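Local coordinates for sterol regulatory element-binding protein cleavage-activating protein (Schizosaccharomyces pombe, PDB 4YHC), which escorts sre1, the fission yeast SREBP, for its processing when sterol or oxygen is low, and is represented here by its WD40 domain, at residues 217-222 / 240-245; 259-264 / 300-305; 265-270 / 290-295; 296-301 / 349-354. The protein carries 9 engineered substitutions. All coordinates share one frame; numbering follows the deposited sequence.

Overall arrangement
The four contacts step across two neighbouring blades of the WD40 propeller and show chemistry changing with place. Contact 1, partly buried, has its centre about 24 Å from that of the chain and ties an inter-blade loop to the turn leading into strand 243-248 with charges and a flat stack. Contact 2, the most buried, lays the next inter-blade linker on strand 299-304 through carbon and aromatic surface. Contact 3 joins the two strands of the following hairpin, at the end away from its turn, with backbone bonds and one threonine hydroxyl. Contact 4, mixed and partly at the surface, uses the other end of strand 299-304, sharing Leu-300 and Tyr-301 with contact 2.

Contact 1: residues 217-222 / 240-245; sequences KNYLTE and RDSGVD
Glu-222 reaches across to Arg-240 and the backbone beyond it, and one carboxylate oxygen does most of the work. Its OE1 accepts from Arg-240 NH1 at 2.9 Å, a nearly straight salt bridge in the guanidinium plane, and from the backbone N of Ser-242 (3.0 Å) and of Asp-241 (3.1 Å). All three donors stand well above the carboxylate plane. Arg-240 CG lies between its own N and carbonyl carbon (chi1 45°), and the chain runs extended from CG to NE. Its guanidinium lies flat on the Tyr-219 ring, planes 3° apart, with NH1 3.5 Å from Tyr-219 CG, toward the rim. Side-on, NE bonds Asp-245 OD2 and NH2 bonds Asp-245 OD1, both at 2.9 Å, completing a salt-bridge network. In this WD40 propeller the arginine starts in the turn joining a blade's second and third strands and binds the inter-blade loop. A leucine in place of Arg-240 would probably leave the carboxylates of Glu-222 and Asp-245 without their shared counter-charge and Tyr-219 without its flat partner. Farther out, Lys-225 pairs with Asp-241, while Ser-257 and the backbone N of Asn-216 bond the Asp-245 carboxylate.

Contact 2: residues 259-264 / 300-305; sequences TLPPIK and LYYYYG
Leu-260 sets its CD2 methyl over one face of the Tyr-302 ring, 3.7 Å from the centroid and shifted toward the CD2-CE2 side, where both ring carbons lie 3.4 Å from it. This is a CH-pi contact made as the two side chains slide past each other in opposite directions. Next to it, Pro-261 and Tyr-302 meet tip to tip, with Pro-261 CD 3.2 Å from the phenol OH. The same leucine methyl also touches Tyr-304 OH at 3.5 Å. The polar end of Tyr-304 is occupied: a water in the plane of its ring accepts from OH at 2.7 Å and donates to the carbonyl O of Thr-259, joining the segments where no direct hydrogen bond does. In propeller terms, the linker leaving the last strand of one blade, 253-259, rests here on the third strand of the next, 299-304. Tyr-302 and Tyr-304 alternate with Tyr-301 and Tyr-303 along that strand, and both hold CG anti to the carbonyl carbon (chi1 -82° and -53°), which starts each ring off in the same sense. A second shell steadies them. Phe-291 meets the ring of Tyr-302, and Phe-258 and Phe-289 meet that of Tyr-304, while Leu-260 is positioned by a backbone bond to Ser-242 and by Val-244.

Contact 3: residues 265-270 / 290-295; sequences VNTFSV and CFTHAV
Thr-267 and Thr-292 cross at about a right angle where strands 269-278 and 281-292, the first two strands of a propeller blade, come together. Thr-267 OG1 sits between its own N and carbonyl carbon (chi1 64°), the crowded position, and there accepts the N-H of Thr-292, N to OG1 3.1 Å. Thr-267 O instead makes a CA-H...O contact with Phe-291 CA at 3.4 Å, the hydrogen pointing almost straight at it (178°), and receives a water that bridges to Thr-292 OG1. Phe-268 holds CG anti to its N (chi1 -177°), and ring atom CD1 comes 4.1 Å from Phe-291 CB, which approaches at the ring edge. Beyond it, Ser-269 and Cys-290 form an antiparallel hydrogen-bonded pair, Ser-269 N to Cys-290 O 2.9 Å, Cys-290 N to Ser-269 O 3.0 Å. A valine in place of Thr-267 would probably leave the Thr-292 N-H and Lys-264 O without this mate. OG1 takes that N-H where a regular ladder would use Thr-267 O, and also bonds Lys-264 O; one side chain serves both hairpin strand and preceding linker.

Contact 4: residues 296-301 / 349-354; sequences TEKVLY and VEDASE
Val-299 and Val-349 face each other between the third and fourth strands of a WD40 blade, 299-304 and 344-349; beyond them a type I turn, Glu-350 to Ser-353, carries the chain on to the next sheet. Of the backbone bonds, the direct one runs from Val-349 N to Val-299 O, 3.0 Å. On the other side a water stands in, accepting from Val-299 N at 2.9 Å and donating to Val-349 O. The charges are looser: Lys-298 NZ and Asp-351 OD2 lie 4.2 Å apart, beyond a salt bridge, so any attraction is probably modest. The lysine chain bends at chi2 (-75°), and its CD comes 3.9 Å from Val-349 O. Apolar contact comes from Tyr-301, whose hydroxyl is bonded outside the segments by Ser-355 OG. Cys-290 and Met-357 also touch this tyrosine. Across the contact, Val-349 CG2 meets the edge of the Tyr-301 ring, near its plane, 3.6 Å from CE1.

Contact 1: residues 217-222 / 240-245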
loop_
_atom_site.group_PDB
_atom_site.type_symbol
_atom_site.label_atom_id
_atom_site.label_comp_id
_atom_site.label_asym_id
_atom_site.label_seq_id
_atom_site.Cartn_x
_atom_site.Cartn_y
_atom_site.Cartn_z
ATOM N N LYS A 217 -18.764 -5.828 19.697
ATOM C CA LYS A 217 -19.000 -6.628 20.896
ATOM C C LYS A 217 -19.773 -7.937 20.652
ATOM O O LYS A 217 -19.694 -8.828 21.463
ATOM C CB LYS A 217 -19.695 -5.806 21.957
ATOM C CG LYS A 217 -20.607 -4.676 21.462
ATOM C CD LYS A 217 -19.844 -3.408 21.037
ATOM C CE LYS A 217 -20.002 -3.056 19.553
ATOM N NZ LYS A 217 -18.965 -2.042 19.211
ATOM N N ASN A 218 -20.499 -8.057 19.531
ATOM C CA ASN A 218 -21.152 -9.310 19.166
ATOM C C ASN A 218 -20.214 -10.394 18.786
ATOM O O ASN A 218 -20.680 -11.476 18.549
ATOM C CB ASN A 218 -22.060 -9.140 17.947
ATOM C CG ASN A 218 -23.410 -8.556 18.292
ATOM O OD1 ASN A 218 -24.008 -8.921 19.276
ATOM N ND2 ASN A 218 -23.886 -7.639 17.476
ATOM N N TYR A 219 -18.915 -10.110 18.650
ATOM C CA TYR A 219 -17.972 -11.030 18.003
ATOM C C TYR A 219 -16.648 -11.105 18.744
ATOM O O TYR A 219 -15.608 -11.296 18.139
ATOM C CB TYR A 219 -17.755 -10.612 16.554
ATOM C CG TYR A 219 -19.048 -10.540 15.763
ATOM C CD1 TYR A 219 -19.711 -11.709 15.315
ATOM C CD2 TYR A 219 -19.619 -9.333 15.469
ATOM C CE1 TYR A 219 -20.913 -11.642 14.603
ATOM C CE2 TYR A 219 -20.801 -9.261 14.744
ATOM C CZ TYR A 219 -21.446 -10.406 14.320
ATOM O OH TYR A 219 -22.599 -10.267 13.573
ATOM N N LEU A 220 -16.711 -10.979 20.068
ATOM C CA LEU A 220 -15.515 -10.887 20.934
ATOM C C LEU A 220 -14.596 -12.123 20.957
ATOM O O LEU A 220 -13.408 -11.985 21.247
ATOM C CB LEU A 220 -15.925 -10.530 22.377
ATOM C CG LEU A 220 -16.374 -9.084 22.615
ATOM C CD1 LEU A 220 -17.182 -8.897 23.910
ATOM C CD2 LEU A 220 -15.140 -8.158 22.543
ATOM N N THR A 221 -15.120 -13.302 20.624
ATOM C CA THR A 221 -14.278 -14.507 20.612
ATOM C C THR A 221 -13.521 -14.744 19.296
ATOM O O THR A 221 -12.667 -15.645 19.219
ATOM C CB THR A 221 -15.094 -15.815 20.911
ATOM O OG1 THR A 221 -15.921 -16.141 19.787
ATOM C CG2 THR A 221 -15.950 -15.647 22.101
ATOM N N GLU A 222 -13.843 -13.970 18.264
ATOM C CA GLU A 222 -13.182 -14.164 16.986
ATOM C C GLU A 222 -11.730 -13.744 17.119
ATOM O O GLU A 222 -11.385 -12.859 17.868
ATOM C CB GLU A 222 -13.903 -13.405 15.874
ATOM C CG GLU A 222 -15.333 -13.839 15.656
ATOM C CD GLU A 222 -15.934 -13.256 14.417
ATOM O OE1 GLU A 222 -15.299 -12.368 13.764
ATOM O OE2 GLU A 222 -17.052 -13.674 14.066
ATOM N N ARG A 240 -11.468 -9.682 11.193
ATOM C CA ARG A 240 -11.576 -10.791 12.178
ATOM C C ARG A 240 -12.107 -11.948 11.316
ATOM O O ARG A 240 -11.728 -12.035 10.104
ATOM C CB ARG A 240 -12.457 -10.403 13.395
ATOM C CG ARG A 240 -13.759 -9.692 13.073
ATOM C CD ARG A 240 -14.529 -9.225 14.343
ATOM N NE ARG A 240 -15.670 -8.422 13.938
ATOM C CZ ARG A 240 -16.736 -8.844 13.260
ATOM N NH1 ARG A 240 -16.947 -10.140 13.006
ATOM N NH2 ARG A 240 -17.620 -7.949 12.820
ATOM N N ASP A 241 -12.870 -12.877 11.881
ATOM C CA ASP A 241 -13.177 -14.130 11.142
ATOM C C ASP A 241 -14.524 -14.169 10.473
ATOM O O ASP A 241 -14.720 -14.978 9.606
ATOM C CB ASP A 241 -12.939 -15.346 12.060
ATOM C CG ASP A 241 -11.478 -15.911 11.920
ATOM O OD1 ASP A 241 -10.817 -15.749 10.851
ATOM O OD2 ASP A 241 -10.988 -16.478 12.878
ATOM N N SER A 242 -15.488 -13.350 10.889
ATOM C CA SER A 242 -16.766 -13.228 10.156
ATOM C C SER A 242 -17.021 -11.819 9.652
ATOM O O SER A 242 -18.142 -11.457 9.233
ATOM C CB SER A 242 -17.982 -13.696 10.994
ATOM O OG SER A 242 -18.117 -12.912 12.170
ATOM N N GLY A 243 -15.967 -11.015 9.600
ATOM C CA GLY A 243 -16.094 -9.682 8.991
ATOM C C GLY A 243 -15.012 -8.670 9.317
ATOM O O GLY A 243 -13.937 -9.025 9.807
ATOM N N VAL A 244 -15.309 -7.409 8.974
ATOM C CA VAL A 244 -14.391 -6.338 9.200
ATOM C C VAL A 244 -15.143 -5.189 9.833
ATOM O O VAL A 244 -16.145 -4.747 9.281
ATOM C CB VAL A 244 -13.758 -5.806 7.915
ATOM C CG1 VAL A 244 -12.718 -4.738 8.281
ATOM C CG2 VAL A 244 -13.053 -6.908 7.160
ATOM N N ASP A 245 -14.619 -4.694 10.961
ATOM C CA ASP A 245 -15.174 -3.503 11.626
ATOM C C ASP A 245 -14.441 -2.232 11.180
ATOM O O ASP A 245 -13.164 -2.198 11.179
ATOM C CB ASP A 245 -15.047 -3.677 13.113
ATOM C CG ASP A 245 -15.823 -4.904 13.595
ATOM O OD1 ASP A 245 -16.909 -5.199 13.062
ATOM O OD2 ASP A 245 -15.338 -5.576 14.472
#

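Contact 2: residues 259-264 / 300-305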
loop_
_atom_site.group_PDB
_atom_site.type_symbol
_atom_site.label_atom_id
_atom_site.label_comp_id
_atom_site.label_asym_id
_atom_site.label_seq_id
_atom_site.Cartn_x
_atom_site.Cartn_y
_atom_site.Cartn_z
ATOM N N THR A 259 -19.746 -7.998 6.476
ATOM C CA THR A 259 -19.756 -9.455 6.669
ATOM C C THR A 259 -18.853 -10.104 5.647
ATOM O O THR A 259 -19.023 -9.865 4.461
ATOM C CB THR A 259 -21.195 -10.024 6.498
ATOM O OG1 THR A 259 -22.052 -9.349 7.411
ATOM C CG2 THR A 259 -21.229 -11.509 6.866
ATOM N N LEU A 260 -17.849 -10.843 6.134
ATOM C CA LEU A 260 -16.848 -11.503 5.295
ATOM C C LEU A 260 -16.606 -12.920 5.770
ATOM O O LEU A 260 -16.856 -13.256 6.919
ATOM C CB LEU A 260 -15.479 -10.750 5.311
ATOM C CG LEU A 260 -15.579 -9.390 4.597
ATOM C CD1 LEU A 260 -14.264 -8.652 4.824
ATOM C CD2 LEU A 260 -15.882 -9.480 3.096
ATOM N N PRO A 261 -16.029 -13.724 4.919
ATOM C CA PRO A 261 -15.539 -15.025 5.384
ATOM C C PRO A 261 -14.234 -14.859 6.102
ATOM O O PRO A 261 -13.705 -13.711 6.198
ATOM C CB PRO A 261 -15.386 -15.817 4.092
ATOM C CG PRO A 261 -15.160 -14.822 3.052
ATOM C CD PRO A 261 -15.891 -13.560 3.446
ATOM N N PRO A 262 -13.724 -15.965 6.657
ATOM C CA PRO A 262 -12.558 -15.937 7.439
ATOM C C PRO A 262 -11.386 -15.460 6.606
ATOM O O PRO A 262 -11.240 -15.878 5.478
ATOM C CB PRO A 262 -12.355 -17.404 7.818
ATOM C CG PRO A 262 -13.722 -18.014 7.741
ATOM C CD PRO A 262 -14.376 -17.325 6.643
ATOM N N ILE A 263 -10.555 -14.628 7.200
ATOM C CA ILE A 263 -9.487 -13.897 6.476
ATOM C C ILE A 263 -8.173 -14.406 6.996
ATOM O O ILE A 263 -7.974 -14.587 8.187
ATOM C CB ILE A 263 -9.661 -12.380 6.704
ATOM C CG1 ILE A 263 -10.825 -11.898 5.864
ATOM C CG2 ILE A 263 -8.383 -11.551 6.389
ATOM C CD1 ILE A 263 -11.322 -10.541 6.286
ATOM N N LYS A 264 -7.260 -14.686 6.105
ATOM C CA LYS A 264 -5.927 -15.074 6.489
ATOM C C LYS A 264 -5.129 -13.964 7.083
ATOM O O LYS A 264 -5.157 -12.854 6.595
ATOM C CB LYS A 264 -5.225 -15.632 5.271
ATOM C CG LYS A 264 -3.944 -16.308 5.607
ATOM C CD LYS A 264 -3.517 -17.170 4.423
ATOM C CE LYS A 264 -2.088 -17.659 4.586
ATOM N NZ LYS A 264 -1.945 -18.149 6.003
ATOM N N LEU A 300 -9.400 -13.127 -2.902
ATOM C CA LEU A 300 -10.700 -12.577 -3.186
ATOM C C LEU A 300 -10.754 -11.021 -3.152
ATOM O O LEU A 300 -10.082 -10.390 -2.387
ATOM C CB LEU A 300 -11.722 -13.126 -2.210
ATOM C CG LEU A 300 -12.381 -14.503 -2.244
ATOM C CD1 LEU A 300 -13.421 -14.567 -3.312
ATOM C CD2 LEU A 300 -11.387 -15.589 -2.459
ATOM N N TYR A 301 -11.612 -10.477 -3.990
ATOM C CA TYR A 301 -11.872 -9.023 -4.090
ATOM C C TYR A 301 -13.348 -8.789 -3.923
ATOM O O TYR A 301 -14.161 -9.369 -4.637
ATOM C CB TYR A 301 -11.390 -8.476 -5.420
ATOM C CG TYR A 301 -9.907 -8.609 -5.594
ATOM C CD1 TYR A 301 -9.343 -9.788 -6.076
ATOM C CD2 TYR A 301 -9.068 -7.522 -5.299
ATOM C CE1 TYR A 301 -7.972 -9.911 -6.244
ATOM C CE2 TYR A 301 -7.711 -7.631 -5.449
ATOM C CZ TYR A 301 -7.158 -8.818 -5.950
ATOM O OH TYR A 301 -5.821 -8.903 -6.020
ATOM N N TYR A 302 -13.702 -8.064 -2.863
ATOM C CA TYR A 302 -15.061 -7.663 -2.636
ATOM C C TYR A 302 -15.148 -6.178 -2.952
ATOM O O TYR A 302 -14.312 -5.369 -2.436
ATOM C CB TYR A 302 -15.426 -7.882 -1.183
ATOM C CG TYR A 302 -15.819 -9.274 -0.797
ATOM C CD1 TYR A 302 -15.012 -10.352 -1.089
ATOM C CD2 TYR A 302 -16.985 -9.501 -0.078
ATOM C CE1 TYR A 302 -15.350 -11.636 -0.688
ATOM C CE2 TYR A 302 -17.358 -10.792 0.312
ATOM C CZ TYR A 302 -16.525 -11.842 0.001
ATOM O OH TYR A 302 -16.854 -13.050 0.444
ATOM N N TYR A 303 -16.067 -5.852 -3.822
ATOM C CA TYR A 303 -16.339 -4.496 -4.283
ATOM C C TYR A 303 -17.758 -4.091 -3.877
ATOM O O TYR A 303 -18.771 -4.818 -4.183
ATOM C CB TYR A 303 -16.199 -4.440 -5.808
ATOM C CG TYR A 303 -16.617 -3.125 -6.409
ATOM C CD1 TYR A 303 -15.730 -2.016 -6.431
ATOM C CD2 TYR A 303 -17.876 -2.964 -6.972
ATOM C CE1 TYR A 303 -16.121 -0.793 -6.991
ATOM C CE2 TYR A 303 -18.269 -1.771 -7.547
ATOM C CZ TYR A 303 -17.368 -0.695 -7.565
ATOM O OH TYR A 303 -17.780 0.491 -8.100
ATOM N N TYR A 304 -17.857 -2.960 -3.185
ATOM C CA TYR A 304 -19.137 -2.424 -2.743
ATOM C C TYR A 304 -19.418 -1.082 -3.404
ATOM O O TYR A 304 -18.589 -0.178 -3.356
ATOM C CB TYR A 304 -19.150 -2.228 -1.225
ATOM C CG TYR A 304 -18.767 -3.440 -0.413
ATOM C CD1 TYR A 304 -17.446 -3.683 -0.078
ATOM C CD2 TYR A 304 -19.730 -4.330 0.037
ATOM C CE1 TYR A 304 -17.092 -4.785 0.672
ATOM C CE2 TYR A 304 -19.386 -5.436 0.789
ATOM C CZ TYR A 304 -18.064 -5.657 1.103
ATOM O OH TYR A 304 -17.712 -6.753 1.850
ATOM N N GLY A 305 -20.590 -0.950 -4.011
ATOM C CA GLY A 305 -21.003 0.328 -4.561
ATOM C C GLY A 305 -21.695 0.283 -5.906
ATOM O O GLY A 305 -21.524 -0.656 -6.681
HETATM O O HOH W 1 -19.821 -8.121 2.765
#

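Contact 3: residues 265-270 / 290-295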
loop_
_atom_site.group_PDB
_atom_site.type_symbol
_atom_site.label_atom_id
_atom_site.label_comp_id
_atom_site.label_asym_id
_atom_site.label_seq_id
_atom_site.Cartn_x
_atom_site.Cartn_y
_atom_site.Cartn_z
ATOM N N VAL A 265 -4.457 -14.230 8.193
ATOM C CA VAL A 265 -3.735 -13.231 8.877
ATOM C C VAL A 265 -2.786 -12.425 7.938
ATOM O O VAL A 265 -2.173 -12.926 7.023
ATOM C CB VAL A 265 -2.999 -13.785 10.133
ATOM C CG1 VAL A 265 -1.904 -14.759 9.662
ATOM C CG2 VAL A 265 -2.365 -12.605 10.854
ATOM N N ASN A 266 -2.791 -11.128 8.117
ATOM C CA ASN A 266 -1.966 -10.222 7.334
ATOM C C ASN A 266 -2.158 -10.195 5.858
ATOM O O ASN A 266 -1.216 -9.955 5.105
ATOM C CB ASN A 266 -0.510 -10.525 7.610
ATOM C CG ASN A 266 0.080 -9.496 8.502
ATOM O OD1 ASN A 266 0.014 -8.269 8.204
ATOM N ND2 ASN A 266 0.657 -9.934 9.585
ATOM N N THR A 267 -3.342 -10.497 5.378
ATOM C CA THR A 267 -3.511 -10.466 3.922
ATOM C C THR A 267 -4.544 -9.475 3.415
ATOM O O THR A 267 -4.855 -9.536 2.239
ATOM C CB THR A 267 -3.903 -11.848 3.397
ATOM O OG1 THR A 267 -5.211 -12.200 3.947
ATOM C CG2 THR A 267 -2.824 -12.899 3.877
ATOM N N PHE A 268 -5.052 -8.616 4.289
ATOM C CA PHE A 268 -6.159 -7.751 4.041
ATOM C C PHE A 268 -5.728 -6.319 3.606
ATOM O O PHE A 268 -4.895 -5.705 4.246
ATOM C CB PHE A 268 -6.987 -7.664 5.323
ATOM C CG PHE A 268 -8.258 -6.828 5.211
ATOM C CD1 PHE A 268 -9.421 -7.353 4.695
ATOM C CD2 PHE A 268 -8.313 -5.552 5.705
ATOM C CE1 PHE A 268 -10.588 -6.621 4.630
ATOM C CE2 PHE A 268 -9.450 -4.772 5.605
ATOM C CZ PHE A 268 -10.602 -5.304 5.065
ATOM N N SER A 269 -6.334 -5.782 2.570
ATOM C CA SER A 269 -6.148 -4.366 2.262
ATOM C C SER A 269 -7.453 -3.770 1.760
ATOM O O SER A 269 -8.447 -4.516 1.476
ATOM C CB SER A 269 -4.987 -4.156 1.289
ATOM O OG SER A 269 -5.283 -4.799 0.115
ATOM N N VAL A 270 -7.468 -2.428 1.684
ATOM C CA VAL A 270 -8.674 -1.704 1.294
ATOM C C VAL A 270 -8.345 -0.662 0.286
ATOM O O VAL A 270 -7.355 0.005 0.427
ATOM C CB VAL A 270 -9.335 -1.005 2.492
ATOM C CG1 VAL A 270 -10.648 -0.255 2.107
ATOM C CG2 VAL A 270 -9.553 -1.997 3.593
ATOM N N CYS A 290 -9.474 -6.558 -0.442
ATOM C CA CYS A 290 -8.695 -7.655 -0.969
ATOM C C CYS A 290 -8.215 -8.449 0.201
ATOM O O CYS A 290 -7.721 -7.907 1.165
ATOM C CB CYS A 290 -7.461 -7.153 -1.757
ATOM S SG CYS A 290 -6.435 -8.491 -2.418
ATOM N N PHE A 291 -8.322 -9.759 0.098
ATOM C CA PHE A 291 -7.818 -10.683 1.159
ATOM C C PHE A 291 -7.622 -12.113 0.622
ATOM O O PHE A 291 -8.041 -12.426 -0.496
ATOM C CB PHE A 291 -8.729 -10.639 2.397
ATOM C CG PHE A 291 -10.102 -11.134 2.134
ATOM C CD1 PHE A 291 -11.106 -10.291 1.720
ATOM C CD2 PHE A 291 -10.378 -12.491 2.277
ATOM C CE1 PHE A 291 -12.385 -10.777 1.505
ATOM C CE2 PHE A 291 -11.628 -12.986 2.048
ATOM C CZ PHE A 291 -12.639 -12.141 1.651
ATOM N N THR A 292 -6.896 -12.909 1.394
ATOM C CA THR A 292 -6.787 -14.347 1.185
ATOM C C THR A 292 -7.692 -15.056 2.131
ATOM O O THR A 292 -7.729 -14.807 3.329
ATOM C CB THR A 292 -5.350 -14.808 1.370
ATOM O OG1 THR A 292 -4.560 -14.083 0.423
ATOM C CG2 THR A 292 -5.175 -16.347 1.093
ATOM N N HIS A 293 -8.531 -15.857 1.536
ATOM C CA HIS A 293 -9.567 -16.578 2.233
ATOM C C HIS A 293 -8.845 -17.627 3.097
ATOM O O HIS A 293 -7.996 -18.411 2.582
ATOM C CB HIS A 293 -10.431 -17.217 1.153
ATOM C CG HIS A 293 -11.764 -17.677 1.631
ATOM N ND1 HIS A 293 -11.926 -18.676 2.592
ATOM C CD2 HIS A 293 -12.995 -17.255 1.312
ATOM C CE1 HIS A 293 -13.223 -18.863 2.789
ATOM N NE2 HIS A 293 -13.885 -18.018 2.017
ATOM N N ALA A 294 -9.088 -17.599 4.388
ATOM C CA ALA A 294 -8.469 -18.520 5.309
ATOM C C ALA A 294 -8.851 -19.995 5.130
ATOM O O ALA A 294 -8.124 -20.862 5.571
ATOM C CB ALA A 294 -8.766 -18.104 6.752
ATOM N N VAL A 295 -9.928 -20.297 4.445
ATOM C CA VAL A 295 -10.365 -21.659 4.224
ATOM C C VAL A 295 -9.791 -22.169 2.933
ATOM O O VAL A 295 -9.047 -23.130 2.936
ATOM C CB VAL A 295 -11.895 -21.837 4.203
ATOM C CG1 VAL A 295 -12.285 -23.339 3.977
ATOM C CG2 VAL A 295 -12.505 -21.297 5.493
HETATM O O HOH W 2 -4.430 -11.207 -0.155
#

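Contact 4: residues 296-301 / 349-354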
loop_
_atom_site.group_PDB
_atom_site.type_symbol
_atom_site.label_atom_id
_atom_site.label_comp_id
_atom_site.label_asym_id
_atom_site.label_seq_id
_atom_site.Cartn_x
_atom_site.Cartn_y
_atom_site.Cartn_z
ATOM N N THR A 296 -10.087 -21.508 1.835
ATOM C CA THR A 296 -9.644 -21.998 0.490
ATOM C C THR A 296 -8.266 -21.496 0.040
ATOM O O THR A 296 -7.765 -21.912 -0.984
ATOM C CB THR A 296 -10.644 -21.527 -0.564
ATOM O OG1 THR A 296 -10.719 -20.105 -0.541
ATOM C CG2 THR A 296 -12.064 -22.087 -0.238
ATOM N N GLU A 297 -7.668 -20.600 0.826
ATOM C CA GLU A 297 -6.461 -19.932 0.442
ATOM C C GLU A 297 -6.516 -19.277 -0.936
ATOM O O GLU A 297 -5.486 -19.050 -1.517
ATOM C CB GLU A 297 -5.274 -20.902 0.539
ATOM C CG GLU A 297 -5.052 -21.364 1.970
ATOM C CD GLU A 297 -3.982 -20.586 2.720
ATOM O OE1 GLU A 297 -3.697 -20.936 3.898
ATOM O OE2 GLU A 297 -3.423 -19.612 2.146
ATOM N N LYS A 298 -7.688 -18.930 -1.417
ATOM C CA LYS A 298 -7.850 -18.178 -2.674
ATOM C C LYS A 298 -7.794 -16.661 -2.382
ATOM O O LYS A 298 -8.233 -16.203 -1.360
ATOM C CB LYS A 298 -9.181 -18.465 -3.352
ATOM C CG LYS A 298 -9.356 -19.912 -3.800
ATOM C CD LYS A 298 -8.554 -20.222 -5.034
ATOM C CE LYS A 298 -8.957 -21.567 -5.646
ATOM N NZ LYS A 298 -8.097 -22.614 -5.051
ATOM N N VAL A 299 -7.316 -15.887 -3.344
ATOM C CA VAL A 299 -7.394 -14.397 -3.221
ATOM C C VAL A 299 -8.761 -13.919 -3.721
ATOM O O VAL A 299 -9.213 -14.235 -4.793
ATOM C CB VAL A 299 -6.204 -13.719 -3.916
ATOM C CG1 VAL A 299 -6.269 -12.139 -3.837
ATOM C CG2 VAL A 299 -4.904 -14.254 -3.325
ATOM N N LEU A 300 -9.400 -13.127 -2.902
ATOM C CA LEU A 300 -10.700 -12.577 -3.186
ATOM C C LEU A 300 -10.754 -11.021 -3.152
ATOM O O LEU A 300 -10.082 -10.390 -2.387
ATOM C CB LEU A 300 -11.722 -13.126 -2.210
ATOM C CG LEU A 300 -12.381 -14.503 -2.244
ATOM C CD1 LEU A 300 -13.421 -14.567 -3.312
ATOM C CD2 LEU A 300 -11.387 -15.589 -2.459
ATOM N N TYR A 301 -11.612 -10.477 -3.990
ATOM C CA TYR A 301 -11.872 -9.023 -4.090
ATOM C C TYR A 301 -13.348 -8.789 -3.923
ATOM O O TYR A 301 -14.161 -9.369 -4.637
ATOM C CB TYR A 301 -11.390 -8.476 -5.420
ATOM C CG TYR A 301 -9.907 -8.609 -5.594
ATOM C CD1 TYR A 301 -9.343 -9.788 -6.076
ATOM C CD2 TYR A 301 -9.068 -7.522 -5.299
ATOM C CE1 TYR A 301 -7.972 -9.911 -6.244
ATOM C CE2 TYR A 301 -7.711 -7.631 -5.449
ATOM C CZ TYR A 301 -7.158 -8.818 -5.950
ATOM O OH TYR A 301 -5.821 -8.903 -6.020
ATOM N N VAL A 349 -9.767 -15.034 -7.597
ATOM C CA VAL A 349 -8.679 -15.249 -8.519
ATOM C C VAL A 349 -8.082 -16.683 -8.376
ATOM O O VAL A 349 -7.805 -17.145 -7.246
ATOM C CB VAL A 349 -7.514 -14.242 -8.204
ATOM C CG1 VAL A 349 -6.308 -14.535 -9.067
ATOM C CG2 VAL A 349 -7.981 -12.824 -8.361
ATOM N N GLU A 350 -7.753 -17.294 -9.507
ATOM C CA GLU A 350 -7.041 -18.596 -9.548
ATOM C C GLU A 350 -5.617 -18.462 -9.031
ATOM O O GLU A 350 -4.953 -17.434 -9.196
ATOM C CB GLU A 350 -7.042 -19.221 -10.949
ATOM C CG GLU A 350 -6.232 -18.462 -11.992
ATOM C CD GLU A 350 -6.233 -19.179 -13.345
ATOM O OE1 GLU A 350 -6.458 -20.411 -13.359
ATOM O OE2 GLU A 350 -6.003 -18.530 -14.392
ATOM N N ASP A 351 -5.178 -19.498 -8.348
ATOM C CA ASP A 351 -3.879 -19.509 -7.702
ATOM C C ASP A 351 -2.733 -19.194 -8.666
ATOM O O ASP A 351 -1.726 -18.564 -8.296
ATOM C CB ASP A 351 -3.645 -20.893 -7.085
ATOM C CG ASP A 351 -3.298 -20.801 -5.634
ATOM O OD1 ASP A 351 -2.089 -20.601 -5.351
ATOM O OD2 ASP A 351 -4.229 -20.892 -4.790
ATOM N N ALA A 352 -2.914 -19.604 -9.921
ATOM C CA ALA A 352 -1.881 -19.452 -10.908
ATOM C C ALA A 352 -1.529 -17.965 -11.069
ATOM O O ALA A 352 -0.384 -17.675 -11.402
ATOM C CB ALA A 352 -2.304 -20.058 -12.246
ATOM N N SER A 353 -2.479 -17.043 -10.847
ATOM C CA SER A 353 -2.197 -15.609 -11.066
ATOM C C SER A 353 -1.602 -14.917 -9.872
ATOM O O SER A 353 -2.072 -15.033 -8.796
ATOM C CB SER A 353 -3.455 -14.833 -11.494
ATOM O OG SER A 353 -3.761 -15.015 -12.828
ATOM N N GLU A 354 -0.680 -14.012 -10.116
ATOM C CA GLU A 354 -0.402 -13.011 -9.162
ATOM C C GLU A 354 -1.352 -11.862 -9.509
ATOM O O GLU A 354 -1.323 -11.347 -10.642
ATOM C CB GLU A 354 1.044 -12.559 -9.273
ATOM C CG GLU A 354 1.477 -11.393 -8.416
ATOM C CD GLU A 354 1.470 -11.625 -6.886
ATOM O OE1 GLU A 354 1.154 -12.773 -6.420
ATOM O OE2 GLU A 354 1.758 -10.623 -6.147
HETATM O O HOH W 3 -5.934 -17.084 -5.587
#